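Local coordinates for protein endoglucanase family 5 (Clostridium acetobutylicum ATCC 824, PDB 6PZ7) that probably hydrolyses internal beta-1,4-glucosidic bonds in cellulose and related plant polysaccharides, as a broad-specificity endoglucanase of glycoside hydrolase family 5, at residues G268-I273 against I297-W302; Q142-P147 against K169-A174; I58-S63 against Q76-R81. All coordinates share one frame; numbering follows the deposited sequence.

Contact 1. Residues G268-I273 against I297-W302; sequences GQFGSI and ITTVWW. Unlike the reference sequence in segment 268-273: Q269 (reference Glu).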
loop_
_atom_site.group_PDB
_atom_site.type_symbol
_atom_site.label_atom_id
_atom_site.label_comp_id
_atom_site.label_asym_id
_atom_site.label_seq_id
_atom_site.Cartn_x
_atom_site.Cartn_y
_atom_site.Cartn_z
ATOM N N GLY A 268 2.278 -2.175 3.637
ATOM C CA GLY A 268 1.113 -2.108 2.791
ATOM C C GLY A 268 1.116 -3.037 1.615
ATOM O O GLY A 268 0.069 -3.181 0.958
ATOM N N GLN A 269 2.237 -3.689 1.328
ATOM C CA GLN A 269 2.327 -4.786 0.366
ATOM C C GLN A 269 3.337 -5.798 0.881
ATOM O O GLN A 269 4.494 -5.458 1.165
ATOM C CB GLN A 269 2.771 -4.352 -1.021
ATOM C CG GLN A 269 1.832 -3.324 -1.684
ATOM C CD GLN A 269 2.189 -2.932 -3.098
ATOM O OE1 GLN A 269 1.668 -1.909 -3.601
ATOM N NE2 GLN A 269 3.070 -3.620 -3.711
ATOM N N PHE A 270 2.919 -7.066 0.890
ATOM C CA PHE A 270 3.809 -8.229 0.988
ATOM C C PHE A 270 3.105 -9.357 0.260
ATOM O O PHE A 270 1.937 -9.250 -0.091
ATOM C CB PHE A 270 4.172 -8.591 2.419
ATOM C CG PHE A 270 3.131 -9.404 3.180
ATOM C CD1 PHE A 270 1.860 -8.943 3.429
ATOM C CD2 PHE A 270 3.475 -10.660 3.686
ATOM C CE1 PHE A 270 0.931 -9.694 4.112
ATOM C CE2 PHE A 270 2.551 -11.410 4.392
ATOM C CZ PHE A 270 1.283 -10.920 4.609
ATOM N N GLY A 271 3.784 -10.471 0.065
ATOM C CA GLY A 271 3.172 -11.620 -0.580
ATOM C C GLY A 271 4.218 -12.503 -1.210
ATOM O O GLY A 271 5.421 -12.240 -1.126
ATOM N N SER A 272 3.731 -13.563 -1.852
ATOM C CA SER A 272 4.578 -14.488 -2.613
ATOM C C SER A 272 3.828 -14.947 -3.840
ATOM O O SER A 272 2.591 -15.004 -3.839
ATOM C CB SER A 272 4.970 -15.694 -1.740
ATOM O OG SER A 272 3.799 -16.426 -1.328
ATOM N N ILE A 273 4.586 -15.313 -4.886
ATOM C CA ILE A 273 3.989 -15.838 -6.102
ATOM C C ILE A 273 3.743 -17.342 -5.980
ATOM O O ILE A 273 4.355 -18.060 -5.179
ATOM C CB ILE A 273 4.841 -15.497 -7.348
ATOM C CG1 ILE A 273 6.231 -16.141 -7.296
ATOM C CG2 ILE A 273 4.904 -13.973 -7.484
ATOM C CD1 ILE A 273 7.032 -16.008 -8.599
ATOM N N ILE A 297 3.366 -4.214 13.915
ATOM C CA ILE A 297 3.271 -3.901 12.493
ATOM C C ILE A 297 2.130 -4.685 11.857
ATOM O O ILE A 297 2.050 -5.916 12.000
ATOM C CB ILE A 297 4.592 -4.234 11.780
ATOM C CG1 ILE A 297 5.775 -3.455 12.375
ATOM C CG2 ILE A 297 4.469 -3.972 10.291
ATOM C CD1 ILE A 297 7.127 -4.038 12.036
ATOM N N THR A 298 1.237 -3.988 11.162
ATOM C CA THR A 298 0.154 -4.587 10.380
ATOM C C THR A 298 0.595 -4.756 8.936
ATOM O O THR A 298 1.273 -3.869 8.386
ATOM C CB THR A 298 -1.090 -3.732 10.498
ATOM O OG1 THR A 298 -1.566 -3.905 11.836
ATOM C CG2 THR A 298 -2.165 -4.110 9.533
ATOM N N THR A 299 0.164 -5.849 8.307
ATOM C CA THR A 299 0.557 -6.227 6.955
ATOM C C THR A 299 -0.662 -6.303 6.055
ATOM O O THR A 299 -1.786 -6.538 6.522
ATOM C CB THR A 299 1.264 -7.612 6.966
ATOM O OG1 THR A 299 0.332 -8.668 7.234
ATOM C CG2 THR A 299 2.427 -7.645 7.951
ATOM N N VAL A 300 -0.428 -6.125 4.755
ATOM C CA VAL A 300 -1.493 -6.096 3.742
ATOM C C VAL A 300 -1.010 -6.909 2.533
ATOM O O VAL A 300 -0.031 -6.539 1.880
ATOM C CB VAL A 300 -1.834 -4.666 3.328
ATOM C CG1 VAL A 300 -3.051 -4.652 2.399
ATOM C CG2 VAL A 300 -2.074 -3.759 4.534
ATOM N N TRP A 301 -1.670 -8.039 2.262
ATOM C CA TRP A 301 -1.284 -8.937 1.172
ATOM C C TRP A 301 -1.549 -8.320 -0.188
ATOM O O TRP A 301 -2.623 -7.751 -0.407
ATOM C CB TRP A 301 -2.096 -10.245 1.294
ATOM C CG TRP A 301 -1.719 -11.270 0.247
ATOM C CD1 TRP A 301 -2.226 -11.379 -0.996
ATOM C CD2 TRP A 301 -0.734 -12.298 0.370
ATOM N NE1 TRP A 301 -1.614 -12.395 -1.679
ATOM C CE2 TRP A 301 -0.707 -12.986 -0.848
ATOM C CE3 TRP A 301 0.112 -12.732 1.405
ATOM C CZ2 TRP A 301 0.123 -14.074 -1.057
ATOM C CZ3 TRP A 301 0.914 -13.822 1.195
ATOM C CH2 TRP A 301 0.922 -14.466 -0.029
ATOM N N TRP A 302 -0.595 -8.418 -1.104
ATOM C CA TRP A 302 -0.787 -7.980 -2.487
ATOM C C TRP A 302 -1.478 -9.069 -3.315
ATOM O O TRP A 302 -0.913 -10.123 -3.560
ATOM C CB TRP A 302 0.551 -7.622 -3.137
ATOM C CG TRP A 302 0.380 -7.135 -4.557
ATOM C CD1 TRP A 302 0.667 -7.836 -5.699
ATOM C CD2 TRP A 302 -0.197 -5.899 -4.967
ATOM N NE1 TRP A 302 0.305 -7.096 -6.795
ATOM C CE2 TRP A 302 -0.228 -5.904 -6.380
ATOM C CE3 TRP A 302 -0.703 -4.791 -4.290
ATOM C CZ2 TRP A 302 -0.718 -4.820 -7.125
ATOM C CZ3 TRP A 302 -1.186 -3.709 -5.034
ATOM C CH2 TRP A 302 -1.178 -3.743 -6.436
#
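F270 and W301 pair as neighbours in a parallel beta bridge, and F270 supplies both backbone bonds of the contact. Its N donates to V300 O at 3.2 Å, somewhat bent and tilted from the carbonyl plane, whereas F270 O takes the N-H of W302 at 2.9 Å, almost straight at 168°. The side chain of F270 starts beside the partner strand. With CG lodged between the backbone N and the carbonyl carbon (chi1 81°), the ring swings back from CB toward residues 299-301. CD1 passes V300 O, which lies near the ring plane at its edge; CE1 comes 3.3 Å from T299 OG1; and CZ, at the tip, is 3.9 Å from W301 CE3. There the edge of the W301 indole points at the face of the phenyl ring, a T-shaped pair with planes at 78°. One face of the indole carries G271, whose CA sits 3.6 Å from the centroid of the six-membered ring in a CH-pi contact, while W301 NE1 is bonded to Y314 O.

Q269 is turned the other way and runs alongside W302. Its amide plane is turned only modestly from that of the indole, with NE2 over the rim of one face and CD 3.6 Å from W302 CE3, and its OE1 bonds to R57 NH1. Q269 occupies a position that is glutamate in the reference sequence, at the end of the seventh strand, where family 5 enzymes generally carry their nucleophile.

The contact joins strands 265-270 and 298-303 of the TIM barrel, the two strands of a beta-alpha-beta crossover through helix 278-294. F270 and T299 pack under that helix, W301 reaches helix 327-334, and Q269, V300 and W302 rest on N21 of strand 19-22.

Contact 2. Residues Q142-P147 against K169-A174; sequences QTLNEP and KFNLTA. Unlike the reference sequence in segment 142-147: Q142 (reference Glu). With EDO (1,2-ethanediol), chain C.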
loop_
_atom_site.group_PDB
_atom_site.type_symbol
_atom_site.label_atom_id
_atom_site.label_comp_id
_atom_site.label_asym_id
_atom_site.label_seq_id
_atom_site.Cartn_x
_atom_site.Cartn_y
_atom_site.Cartn_z
ATOM N N GLN A 142 -3.186 7.324 1.714
ATOM C CA GLN A 142 -1.770 7.011 1.555
ATOM C C GLN A 142 -1.279 7.935 0.433
ATOM O O GLN A 142 -1.779 7.890 -0.694
ATOM C CB GLN A 142 -1.609 5.546 1.215
ATOM C CG GLN A 142 -0.221 5.134 0.805
ATOM C CD GLN A 142 -0.191 3.719 0.235
ATOM O OE1 GLN A 142 0.281 3.513 -0.916
ATOM N NE2 GLN A 142 -0.646 2.791 0.956
ATOM N N THR A 143 -0.331 8.804 0.745
ATOM C CA THR A 143 -0.004 9.910 -0.158
ATOM C C THR A 143 0.516 9.452 -1.505
ATOM O O THR A 143 0.117 9.989 -2.547
ATOM C CB THR A 143 1.016 10.827 0.528
ATOM O OG1 THR A 143 2.135 10.038 0.894
ATOM C CG2 THR A 143 0.424 11.542 1.736
ATOM N N LEU A 144 1.425 8.473 -1.483
ATOM C CA LEU A 144 2.195 7.998 -2.613
ATOM C C LEU A 144 2.388 6.505 -2.426
ATOM O O LEU A 144 2.412 6.006 -1.295
ATOM C CB LEU A 144 3.564 8.674 -2.657
ATOM C CG LEU A 144 3.597 10.210 -2.691
ATOM C CD1 LEU A 144 4.997 10.708 -2.457
ATOM C CD2 LEU A 144 3.067 10.685 -4.029
ATOM N N ASN A 145 2.603 5.779 -3.532
ATOM C CA ASN A 145 2.793 4.325 -3.480
ATOM C C ASN A 145 4.275 3.973 -3.338
ATOM O O ASN A 145 4.760 3.709 -2.232
ATOM C CB ASN A 145 2.184 3.701 -4.741
ATOM C CG ASN A 145 2.490 2.238 -4.839
ATOM O OD1 ASN A 145 2.352 1.524 -3.862
ATOM N ND2 ASN A 145 2.874 1.767 -5.995
ATOM N N GLU A 146 5.010 3.963 -4.442
ATOM C CA GLU A 146 6.435 3.653 -4.474
ATOM C C GLU A 146 7.152 4.764 -5.239
ATOM O O GLU A 146 7.643 4.577 -6.368
ATOM C CB GLU A 146 6.661 2.303 -5.134
ATOM C CG GLU A 146 6.116 1.165 -4.268
ATOM C CD GLU A 146 6.336 -0.205 -4.808
ATOM O OE1 GLU A 146 6.864 -0.350 -5.940
ATOM O OE2 GLU A 146 5.950 -1.207 -4.142
ATOM N N PRO A 147 7.152 5.974 -4.694
ATOM C CA PRO A 147 7.682 7.114 -5.456
ATOM C C PRO A 147 9.169 6.923 -5.694
ATOM O O PRO A 147 9.929 6.612 -4.780
ATOM C CB PRO A 147 7.404 8.314 -4.538
ATOM C CG PRO A 147 7.357 7.739 -3.129
ATOM C CD PRO A 147 6.692 6.362 -3.338
ATOM N N LYS A 169 9.502 16.257 0.602
ATOM C CA LYS A 169 8.738 17.431 0.204
ATOM C C LYS A 169 7.393 17.040 -0.392
ATOM O O LYS A 169 6.374 17.674 -0.102
ATOM C CB LYS A 169 9.559 18.270 -0.790
ATOM C CG LYS A 169 10.973 18.666 -0.316
ATOM C CD LYS A 169 11.693 19.483 -1.380
ATOM C CE LYS A 169 13.149 19.730 -1.048
ATOM N NZ LYS A 169 13.829 20.560 -2.098
ATOM N N PHE A 170 7.370 16.006 -1.219
ATOM C CA PHE A 170 6.108 15.559 -1.787
ATOM C C PHE A 170 5.144 15.060 -0.707
ATOM O O PHE A 170 3.944 15.365 -0.760
ATOM C CB PHE A 170 6.334 14.425 -2.783
ATOM C CG PHE A 170 7.006 14.811 -4.096
ATOM C CD1 PHE A 170 7.126 16.121 -4.530
ATOM C CD2 PHE A 170 7.470 13.806 -4.907
ATOM C CE1 PHE A 170 7.727 16.409 -5.752
ATOM C CE2 PHE A 170 8.059 14.092 -6.136
ATOM C CZ PHE A 170 8.183 15.397 -6.556
ATOM N N ASN A 171 5.637 14.273 0.257
ATOM C CA ASN A 171 4.768 13.801 1.325
ATOM C C ASN A 171 4.231 14.973 2.136
ATOM O O ASN A 171 3.062 14.969 2.545
ATOM C CB ASN A 171 5.521 12.814 2.226
ATOM C CG ASN A 171 5.627 11.416 1.630
ATOM O OD1 ASN A 171 4.737 10.984 0.875
ATOM N ND2 ASN A 171 6.661 10.674 2.013
ATOM N N LEU A 172 5.083 15.959 2.417
ATOM C CA LEU A 172 4.648 17.143 3.152
ATOM C C LEU A 172 3.570 17.901 2.393
ATOM O O LEU A 172 2.558 18.291 2.978
ATOM C CB LEU A 172 5.838 18.069 3.411
ATOM C CG LEU A 172 5.510 19.388 4.096
ATOM C CD1 LEU A 172 4.866 19.166 5.399
ATOM C CD2 LEU A 172 6.781 20.238 4.235
ATOM N N THR A 173 3.779 18.104 1.089
ATOM C CA THR A 173 2.798 18.776 0.256
ATOM C C THR A 173 1.469 18.040 0.327
ATOM O O THR A 173 0.403 18.653 0.481
ATOM C CB THR A 173 3.285 18.804 -1.197
ATOM O OG1 THR A 173 4.476 19.597 -1.315
ATOM C CG2 THR A 173 2.222 19.385 -2.114
ATOM N N ALA A 174 1.502 16.720 0.161
ATOM C CA ALA A 174 0.254 15.944 0.193
ATOM C C ALA A 174 -0.445 16.028 1.549
ATOM O O ALA A 174 -1.656 16.231 1.615
ATOM C CB ALA A 174 0.547 14.516 -0.208
HETATM C C1 EDO C . 7.157 -3.832 -6.761
HETATM O O1 EDO C . 6.426 -2.658 -7.150
HETATM C C2 EDO C . 6.671 -4.360 -5.424
HETATM O O2 EDO C . 7.128 -3.523 -4.360
#
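T143 and A174 bring their CA atoms to 6.0 Å, where the irregular chain leaving strand 139-142 passes one side of helix 161-180. Two branches of T143 meet the helix. CG2 lies against A174 CB at 3.6 Å, and OG1, held between the backbone N and the carbonyl carbon (chi1 56°), donates a hydrogen bond of 2.8 Å to N171 OD1. The hydroxyl comes in over the amide, 36° out of its plane, rather than in line with a lone pair. N171 ND2 bonds to P193 O; with a donor at OD1 and an acceptor at ND2, the orientation of the amide is well defined.

L144 follows, crossing the N171 side chain obliquely. Its CD1 closes to 3.4 Å from N171 OD1 and 4.0 Å from F170 CB, so that one methyl fills the angle between two successive helix residues and the amide oxygen is flanked by both a polar and an apolar neighbour.

Further along, E146 turns away from the helix. Its carboxylate holds a 1,2-ethanediol, probably from the crystallisation liquor, by both oxygens: O1 to OE1 and O2 to OE2, each 2.6 Å. OE2 also bonds to H221 ND1. In the Asn-Glu-Pro sequence after the fourth strand, E146 is probably the general acid/base, as in other family 5 enzymes.

The contact thus ties the active-site end of strand 139-142 to the helix that follows it in the barrel. Strand 190-193 lies against T143, and helix 111-132, of the outer layer, packs on F170 through S117 and T118.

Contact 3. Residues I58-S63 against Q76-R81; sequences IPVSWS and QAWLNR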
loop_
_atom_site.group_PDB
_atom_site.type_symbol
_atom_site.label_atom_id
_atom_site.label_comp_id
_atom_site.label_asym_id
_atom_site.label_seq_id
_atom_site.Cartn_x
_atom_site.Cartn_y
_atom_site.Cartn_z
ATOM N N ILE A 58 -6.893 -0.014 -1.503
ATOM C CA ILE A 58 -7.488 0.291 -2.799
ATOM C C ILE A 58 -6.473 1.138 -3.564
ATOM O O ILE A 58 -6.510 2.385 -3.519
ATOM C CB ILE A 58 -8.831 1.023 -2.642
ATOM C CG1 ILE A 58 -9.806 0.259 -1.746
ATOM C CG2 ILE A 58 -9.426 1.270 -4.024
ATOM C CD1 ILE A 58 -11.039 1.062 -1.328
ATOM N N PRO A 59 -5.540 0.507 -4.259
ATOM C CA PRO A 59 -4.597 1.281 -5.063
ATOM C C PRO A 59 -5.335 1.944 -6.202
ATOM O O PRO A 59 -6.146 1.310 -6.883
ATOM C CB PRO A 59 -3.615 0.226 -5.554
ATOM C CG PRO A 59 -4.255 -1.071 -5.349
ATOM C CD PRO A 59 -5.277 -0.938 -4.283
ATOM N N VAL A 60 -5.035 3.202 -6.458
ATOM C CA VAL A 60 -5.672 3.955 -7.540
ATOM C C VAL A 60 -4.610 4.690 -8.335
ATOM O O VAL A 60 -3.856 5.496 -7.775
ATOM C CB VAL A 60 -6.730 4.960 -7.047
ATOM C CG1 VAL A 60 -7.354 5.699 -8.237
ATOM C CG2 VAL A 60 -7.804 4.244 -6.230
ATOM N N SER A 61 -4.556 4.426 -9.635
ATOM C CA SER A 61 -3.674 5.161 -10.540
ATOM C C SER A 61 -4.488 6.276 -11.180
ATOM O O SER A 61 -5.492 6.007 -11.846
ATOM C CB SER A 61 -3.082 4.231 -11.596
ATOM O OG SER A 61 -2.231 3.264 -10.971
ATOM N N TRP A 62 -4.106 7.510 -10.906
ATOM C CA TRP A 62 -4.908 8.663 -11.330
ATOM C C TRP A 62 -4.532 9.197 -12.692
ATOM O O TRP A 62 -5.370 9.863 -13.303
ATOM C CB TRP A 62 -4.810 9.747 -10.262
ATOM C CG TRP A 62 -5.318 9.302 -8.923
ATOM C CD1 TRP A 62 -4.569 8.694 -7.945
ATOM C CD2 TRP A 62 -6.665 9.343 -8.414
ATOM N NE1 TRP A 62 -5.366 8.381 -6.860
ATOM C CE2 TRP A 62 -6.656 8.758 -7.120
ATOM C CE3 TRP A 62 -7.886 9.782 -8.940
ATOM C CZ2 TRP A 62 -7.786 8.649 -6.341
ATOM C CZ3 TRP A 62 -9.039 9.665 -8.160
ATOM C CH2 TRP A 62 -8.976 9.095 -6.881
ATOM N N SER A 63 -3.322 8.895 -13.170
ATOM C CA SER A 63 -2.730 9.562 -14.331
ATOM C C SER A 63 -3.680 9.668 -15.517
ATOM O O SER A 63 -3.802 10.738 -16.127
ATOM C CB SER A 63 -1.450 8.814 -14.724
ATOM O OG SER A 63 -0.708 9.527 -15.697
ATOM N N GLN A 76 -14.849 13.228 -13.207
ATOM C CA GLN A 76 -15.861 12.965 -12.194
ATOM C C GLN A 76 -16.329 11.518 -12.206
ATOM O O GLN A 76 -16.610 10.949 -11.145
ATOM C CB GLN A 76 -17.051 13.902 -12.420
ATOM C CG GLN A 76 -18.176 13.754 -11.447
ATOM C CD GLN A 76 -19.278 14.780 -11.681
ATOM O OE1 GLN A 76 -19.187 15.923 -11.220
ATOM N NE2 GLN A 76 -20.311 14.381 -12.424
ATOM N N ALA A 77 -16.485 10.921 -13.380
ATOM C CA ALA A 77 -16.941 9.540 -13.407
ATOM C C ALA A 77 -15.925 8.612 -12.766
ATOM O O ALA A 77 -16.295 7.588 -12.188
ATOM C CB ALA A 77 -17.192 9.104 -14.847
ATOM N N TRP A 78 -14.641 8.899 -12.896
ATOM C CA TRP A 78 -13.626 8.091 -12.232
ATOM C C TRP A 78 -13.728 8.247 -10.730
ATOM O O TRP A 78 -13.694 7.245 -9.997
ATOM C CB TRP A 78 -12.243 8.477 -12.741
ATOM C CG TRP A 78 -11.107 7.683 -12.135
ATOM C CD1 TRP A 78 -10.169 8.143 -11.274
ATOM C CD2 TRP A 78 -10.801 6.301 -12.343
ATOM N NE1 TRP A 78 -9.286 7.157 -10.941
ATOM C CE2 TRP A 78 -9.643 6.005 -11.593
ATOM C CE3 TRP A 78 -11.383 5.295 -13.118
ATOM C CZ2 TRP A 78 -9.057 4.742 -11.605
ATOM C CZ3 TRP A 78 -10.794 4.032 -13.119
ATOM C CH2 TRP A 78 -9.642 3.773 -12.365
ATOM N N LEU A 79 -13.816 9.483 -10.234
ATOM C CA LEU A 79 -13.989 9.675 -8.801
ATOM C C LEU A 79 -15.224 8.954 -8.298
ATOM O O LEU A 79 -15.221 8.382 -7.200
ATOM C CB LEU A 79 -14.072 11.157 -8.456
ATOM C CG LEU A 79 -12.765 11.895 -8.243
ATOM C CD1 LEU A 79 -13.027 13.394 -8.249
ATOM C CD2 LEU A 79 -12.059 11.468 -6.971
ATOM N N ASN A 80 -16.309 8.994 -9.060
ATOM C CA ASN A 80 -17.532 8.329 -8.643
ATOM C C ASN A 80 -17.310 6.821 -8.504
ATOM O O ASN A 80 -17.771 6.196 -7.531
ATOM C CB ASN A 80 -18.669 8.575 -9.648
ATOM C CG ASN A 80 -19.207 9.990 -9.613
ATOM O OD1 ASN A 80 -18.968 10.754 -8.682
ATOM N ND2 ASN A 80 -19.961 10.332 -10.634
ATOM N N ARG A 81 -16.572 6.222 -9.455
ATOM C CA ARG A 81 -16.270 4.787 -9.376
ATOM C C ARG A 81 -15.362 4.463 -8.208
ATOM O O ARG A 81 -15.605 3.490 -7.469
ATOM C CB ARG A 81 -15.673 4.283 -10.688
ATOM C CG ARG A 81 -15.327 2.799 -10.653
ATOM C CD ARG A 81 -16.527 1.923 -10.280
ATOM N NE ARG A 81 -16.066 0.533 -10.164
ATOM C CZ ARG A 81 -16.708 -0.412 -9.481
ATOM N NH1 ARG A 81 -17.861 -0.187 -8.877
ATOM N NH2 ARG A 81 -16.142 -1.610 -9.370
#
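W78 turns the edge of its indole toward the face of W62 in an offset edge-to-face pair that joins the loop after strand 55-58 to helix 76-91, a beta-alpha unit of the TIM barrel. The helix is established from its start, with Q76 O accepting from N80 N. W78 is the first residue to reach across. CG stands anti to the backbone N (chi1 -179°), which extends the ring from the helix into the loop, and its pyrrole edge leads. CD1 meets W62 CZ3 at 3.6 Å and NE1 meets W62 CE3 at the same distance. The two ring planes are almost perpendicular, at 89°, and W62 CE3 lies in the plane of the W78 indole.

V60 slips past W78 in the opposite direction, setting CG1 at the ring edge, 3.6 Å from NE1 and 3.9 Å from CZ2. That methyl also lies over the rim of the W62 face that W78 approaches, so the three side chains fill one apolar corner. S61 O comes obliquely to the benzo part of W78. The polar end of W62 is turned to other company, its NE1 donating to N99 O, and S61 OG bonds to D27 O.

L79, next in the helix, starts off to the side but curls its end back to W62. Helix 111-132 closes in from beside L79 and W62, and L79 CD2 sits 3.7 Å from W62 CZ3, obliquely to the ring.

How the contacts relate
From the N terminus, contact 3 comes first, closing the short loop between strand 55-58 and helix 76-91. Contact 2 then closes the longer excursion from strand 139-142 to helix 161-180, and contact 1 closes the last crossover, strand to helix to strand, by pairing strands seven and eight. The three loops follow one another without nesting or crossing. They meet at the barrel's C-terminal mouth: Q269 of contact 1 packs on N145 and E146 of contact 2, and W302 CZ3 lies 4.1 Å from P59 CG of contact 3. Contacts 2 and 3 stay apart, their nearest atoms about 6 Å away.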